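Local coordinates for protein butyryl-CoA dehydrogenase (Marinomonas mediterranea, PDB 6CXT) that belongs to the acyl-CoA dehydrogenase family of flavoproteins and binds flavin-adenine dinucleotide and the ligand FK4 in adjoining pockets, at residues 320-332 against 352-366. Residues are numbered along the deposited sequence; the frame is centred on the assembly and turned at random.
Sequences KLAISEAFVQSGI and SIKDALGSVLFSGTS. With FK4 (S-[2-({N-[(2R)-2-hydroxy-4-{[(R)-hydroxy(oxo)-lambda~5~-phosphanyl]oxy}-3,3-dimethylbutanoyl]-beta-alanyl}amino)ethyl] 1H-pyrrole-2-carbothioate), chain C; EDO (1,2-ethanediol), chain E.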
# COMPACT_ATOMS: atom_id res chain seq x y z
N LYS B 320 17.71 -5.84 4.94
CA LYS B 320 17.80 -4.47 5.50
C LYS B 320 16.50 -3.71 5.13
O LYS B 320 15.87 -3.02 5.97
CB LYS B 320 19.01 -3.72 4.86
CG LYS B 320 19.40 -2.41 5.56
CD LYS B 320 18.48 -1.23 5.28
CE LYS B 320 19.17 0.08 5.62
NZ LYS B 320 18.35 1.33 5.45
N LEU B 321 16.15 -3.78 3.85
CA LEU B 321 14.95 -3.09 3.34
C LEU B 321 13.69 -3.62 4.06
O LEU B 321 12.90 -2.83 4.56
CB LEU B 321 14.84 -3.32 1.82
CG LEU B 321 13.63 -2.71 1.10
CD1 LEU B 321 13.69 -1.20 1.26
CD2 LEU B 321 13.65 -3.17 -0.39
N ALA B 322 13.51 -4.92 4.07
CA ALA B 322 12.27 -5.50 4.61
C ALA B 322 12.18 -5.18 6.11
O ALA B 322 11.08 -4.83 6.59
CB ALA B 322 12.23 -7.00 4.39
N ILE B 323 13.29 -5.31 6.86
CA ILE B 323 13.26 -5.07 8.31
C ILE B 323 12.92 -3.60 8.59
O ILE B 323 12.04 -3.30 9.44
CB ILE B 323 14.62 -5.44 8.99
CG1 ILE B 323 14.79 -6.97 8.96
CG2 ILE B 323 14.68 -4.93 10.45
CD1 ILE B 323 16.22 -7.42 9.27
N SER B 324 13.62 -2.69 7.90
CA SER B 324 13.50 -1.30 8.23
C SER B 324 12.07 -0.82 7.80
O SER B 324 11.41 -0.08 8.55
CB SER B 324 14.60 -0.46 7.53
OG SER B 324 14.51 -0.63 6.11
N GLU B 325 11.61 -1.29 6.64
CA GLU B 325 10.23 -0.92 6.21
C GLU B 325 9.15 -1.52 7.14
O GLU B 325 8.16 -0.82 7.48
CB GLU B 325 9.96 -1.24 4.71
CG GLU B 325 10.90 -0.41 3.78
CD GLU B 325 10.60 1.08 3.76
OE1 GLU B 325 9.55 1.56 4.29
OE2 GLU B 325 11.42 1.88 3.17
N ALA B 326 9.35 -2.77 7.53
CA ALA B 326 8.40 -3.38 8.48
C ALA B 326 8.39 -2.62 9.81
O ALA B 326 7.35 -2.45 10.43
CB ALA B 326 8.69 -4.87 8.67
N PHE B 327 9.56 -2.11 10.22
CA PHE B 327 9.71 -1.45 11.48
C PHE B 327 8.97 -0.11 11.45
O PHE B 327 8.30 0.25 12.42
CB PHE B 327 11.22 -1.34 11.88
CG PHE B 327 11.49 -0.79 13.26
CD1 PHE B 327 10.59 -0.98 14.33
CD2 PHE B 327 12.73 -0.17 13.52
CE1 PHE B 327 10.89 -0.52 15.64
CE2 PHE B 327 13.01 0.31 14.79
CZ PHE B 327 12.10 0.14 15.86
N VAL B 328 9.02 0.60 10.34
CA VAL B 328 8.23 1.84 10.21
C VAL B 328 6.71 1.50 10.31
O VAL B 328 5.95 2.16 11.04
CB VAL B 328 8.53 2.54 8.83
CG1 VAL B 328 7.51 3.64 8.51
CG2 VAL B 328 9.94 3.18 8.87
N GLN B 329 6.28 0.46 9.63
CA GLN B 329 4.86 0.10 9.66
C GLN B 329 4.46 -0.34 11.08
O GLN B 329 3.37 -0.01 11.53
CB GLN B 329 4.57 -1.00 8.64
CG GLN B 329 4.85 -0.60 7.19
CD GLN B 329 4.72 -1.76 6.25
OE1 GLN B 329 5.66 -2.56 6.09
NE2 GLN B 329 3.58 -1.87 5.59
N SER B 330 5.34 -1.09 11.73
CA SER B 330 5.11 -1.54 13.11
C SER B 330 4.93 -0.34 14.07
O SER B 330 4.00 -0.29 14.89
CB SER B 330 6.31 -2.41 13.57
OG SER B 330 6.05 -2.89 14.91
N GLY B 331 5.83 0.67 13.95
CA GLY B 331 5.73 1.88 14.76
C GLY B 331 4.39 2.60 14.53
O GLY B 331 3.77 3.07 15.48
N ILE B 332 3.98 2.75 13.27
CA ILE B 332 2.73 3.41 13.01
C ILE B 332 1.54 2.56 13.53
O ILE B 332 0.65 3.06 14.22
CB ILE B 332 2.56 3.66 11.50
CG1 ILE B 332 3.62 4.72 11.02
CG2 ILE B 332 1.13 4.13 11.17
CD1 ILE B 332 3.80 4.61 9.50
N SER B 352 9.06 3.50 18.73
CA SER B 352 9.27 2.65 17.58
C SER B 352 9.23 3.48 16.31
O SER B 352 10.14 3.29 15.48
CB SER B 352 8.21 1.52 17.49
OG SER B 352 8.40 0.77 18.64
N ILE B 353 8.20 4.32 16.09
CA ILE B 353 8.16 5.05 14.81
C ILE B 353 9.36 6.02 14.69
O ILE B 353 9.94 6.17 13.60
CB ILE B 353 6.82 5.81 14.55
CG1 ILE B 353 6.76 6.39 13.11
CG2 ILE B 353 6.56 6.91 15.61
CD1 ILE B 353 7.02 5.39 11.93
N LYS B 354 9.70 6.67 15.80
CA LYS B 354 10.80 7.67 15.80
C LYS B 354 12.12 7.00 15.42
O LYS B 354 12.90 7.54 14.63
CB LYS B 354 10.89 8.36 17.17
CG LYS B 354 9.68 9.28 17.42
CD LYS B 354 9.91 10.15 18.64
CE LYS B 354 9.75 9.30 19.89
NZ LYS B 354 10.19 10.16 21.03
N ASP B 355 12.33 5.81 15.94
CA ASP B 355 13.55 5.05 15.69
C ASP B 355 13.52 4.41 14.35
O ASP B 355 14.55 4.39 13.65
CB ASP B 355 13.77 3.97 16.78
CG ASP B 355 13.99 4.59 18.15
OD1 ASP B 355 14.21 5.84 18.27
OD2 ASP B 355 13.97 3.84 19.15
N ALA B 356 12.35 3.90 13.95
CA ALA B 356 12.20 3.21 12.68
C ALA B 356 12.50 4.12 11.49
O ALA B 356 13.09 3.67 10.48
CB ALA B 356 10.78 2.60 12.52
N LEU B 357 12.11 5.38 11.61
CA LEU B 357 12.31 6.30 10.50
C LEU B 357 13.83 6.55 10.25
O LEU B 357 14.20 6.89 9.12
CB LEU B 357 11.57 7.61 10.71
CG LEU B 357 10.05 7.42 10.37
CD1 LEU B 357 9.19 8.54 10.97
CD2 LEU B 357 9.85 7.30 8.85
N GLY B 358 14.64 6.40 11.29
CA GLY B 358 16.12 6.38 11.14
C GLY B 358 16.56 5.16 10.31
O GLY B 358 17.39 5.30 9.40
N SER B 359 15.97 3.99 10.60
CA SER B 359 16.43 2.71 10.05
C SER B 359 16.24 2.62 8.51
O SER B 359 16.96 1.81 7.88
CB SER B 359 15.78 1.52 10.73
OG SER B 359 14.44 1.35 10.21
N VAL B 360 15.30 3.38 7.92
CA VAL B 360 15.15 3.45 6.43
C VAL B 360 16.12 4.48 5.77
O VAL B 360 16.08 4.65 4.54
CB VAL B 360 13.71 3.75 5.96
CG1 VAL B 360 12.78 2.64 6.52
CG2 VAL B 360 13.23 5.11 6.48
N LEU B 361 16.93 5.15 6.59
CA LEU B 361 17.93 6.12 6.07
C LEU B 361 19.36 5.61 6.25
O LEU B 361 20.10 5.53 5.25
CB LEU B 361 17.80 7.45 6.80
CG LEU B 361 16.41 8.08 6.65
CD1 LEU B 361 16.36 9.34 7.49
CD2 LEU B 361 16.00 8.37 5.17
N PHE B 362 19.75 5.25 7.47
CA PHE B 362 21.16 4.89 7.74
C PHE B 362 21.49 3.53 7.13
O PHE B 362 20.59 2.72 6.86
CB PHE B 362 21.56 5.00 9.23
CG PHE B 362 20.72 4.19 10.17
CD1 PHE B 362 20.75 2.77 10.16
CD2 PHE B 362 19.92 4.85 11.12
CE1 PHE B 362 19.98 2.03 11.07
CE2 PHE B 362 19.13 4.11 12.02
CZ PHE B 362 19.18 2.72 12.01
N SER B 363 22.78 3.27 6.90
CA SER B 363 23.25 2.08 6.21
C SER B 363 22.78 2.01 4.74
O SER B 363 22.77 0.96 4.15
CB SER B 363 22.88 0.77 6.93
OG SER B 363 22.99 0.95 8.34
N GLY B 364 22.47 3.15 4.15
CA GLY B 364 21.89 3.23 2.78
C GLY B 364 20.37 3.33 2.84
O GLY B 364 19.73 2.45 3.45
N THR B 365 19.79 4.32 2.21
CA THR B 365 18.33 4.46 2.25
C THR B 365 17.64 3.28 1.56
O THR B 365 18.27 2.48 0.80
CB THR B 365 17.82 5.72 1.55
OG1 THR B 365 18.00 5.57 0.12
CG2 THR B 365 18.54 7.01 2.08
N SER B 366 16.31 3.17 1.78
CA SER B 366 15.56 2.12 1.09
C SER B 366 15.78 2.20 -0.43
O SER B 366 15.79 1.19 -1.11
CB SER B 366 14.04 2.34 1.45
OG SER B 366 13.98 2.10 2.89
O01 FK4 C . 28.49 -2.05 -3.38
P02 FK4 C . 29.17 -0.74 -3.89
O03 FK4 C . 28.41 0.61 -3.61
C04 FK4 C . 27.01 0.62 -3.67
C05 FK4 C . 26.40 1.95 -4.00
C06 FK4 C . 24.86 1.78 -3.97
C07 FK4 C . 26.90 2.36 -5.41
C08 FK4 C . 26.86 3.06 -3.01
O09 FK4 C . 26.58 4.35 -3.48
C10 FK4 C . 26.33 2.86 -1.58
N11 FK4 C . 25.51 3.96 -1.11
C12 FK4 C . 24.94 3.87 0.19
C13 FK4 C . 25.85 4.50 1.26
C14 FK4 C . 25.65 3.93 2.60
N15 FK4 C . 26.00 4.85 3.59
C16 FK4 C . 25.96 4.45 4.99
C17 FK4 C . 26.97 5.24 5.85
S18 FK4 C . 27.30 4.47 7.41
C19 FK4 C . 25.69 4.48 8.20
C20 FK4 C . 25.96 4.04 9.58
C21 FK4 C . 25.13 4.11 10.67
C22 FK4 C . 25.85 3.54 11.74
C23 FK4 C . 27.12 3.14 11.25
N24 FK4 C . 27.21 3.43 9.94
O25 FK4 C . 24.80 5.24 7.75
O26 FK4 C . 25.28 2.78 2.82
O27 FK4 C . 26.51 1.82 -0.86
O28 FK4 C . 30.51 -0.64 -3.25
C1 EDO E . 16.53 6.17 22.51
O1 EDO E . 17.91 5.81 22.34
C2 EDO E . 15.53 4.99 22.45
O2 EDO E . 15.72 4.41 21.14
O HOH W 1 15.94 0.66 4.23
O HOH W 2 5.62 4.00 17.45
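Lys-320 reaches across from residues 320-332 of helix 313-338 and buries its ammonium in the loop that follows helix 351-359, in the all-helical C-terminal domain of the acyl-CoA dehydrogenase fold. NZ gives hydrogen bonds to three backbone carbonyls, Ser-359 O (2.8 Å), Phe-362 O and Gly-364 O, meeting Phe-362 O almost end-on. A water also accepts from NZ, so four acceptors share its three protons, and donates hydrogen bonds to Ser-324 OG and Ser-366 OG. The lysine chain leaves with CG anti to the backbone N (chi1 -168°), then bends at chi2 to bring NZ among the loop carbonyls. Next to it, Ser-366 OG donates to Glu-325 OE2 at 2.6 Å, meeting the anti side of the carboxylate 24° out of its plane, while Glu-325 OE1 makes a salt bridge to Arg-336 of a second subunit. Farther along, the helices run antiparallel, their local axes coming within 7.7 Å, and Phe-327 enters as a knob among Ser-352, Asp-355, Ala-356 and Ser-359. Ala-356 CB lies over its ring face, a CH-pi contact 3.7 Å from the centroid. CG2 of Val-328 packs on Ala-356 CB and Val-360 CG1; Ile-332 CG1 meets Ile-353 CD1. Gly-331 lets the backbones close to 4.0 Å between its CA and that of Ile-353. Asp-257, on helix 248-267, hydrogen-bonds Ser-330 and Ser-352. The lysine's bonds probably help hold the pocket loop's shape: Thr-365 OG1 is hydrogen-bonded to flavin-adenine dinucleotide O2B, and Ser-363 N-H donates almost straight (177°) to FK4 O25, N to O 2.9 Å.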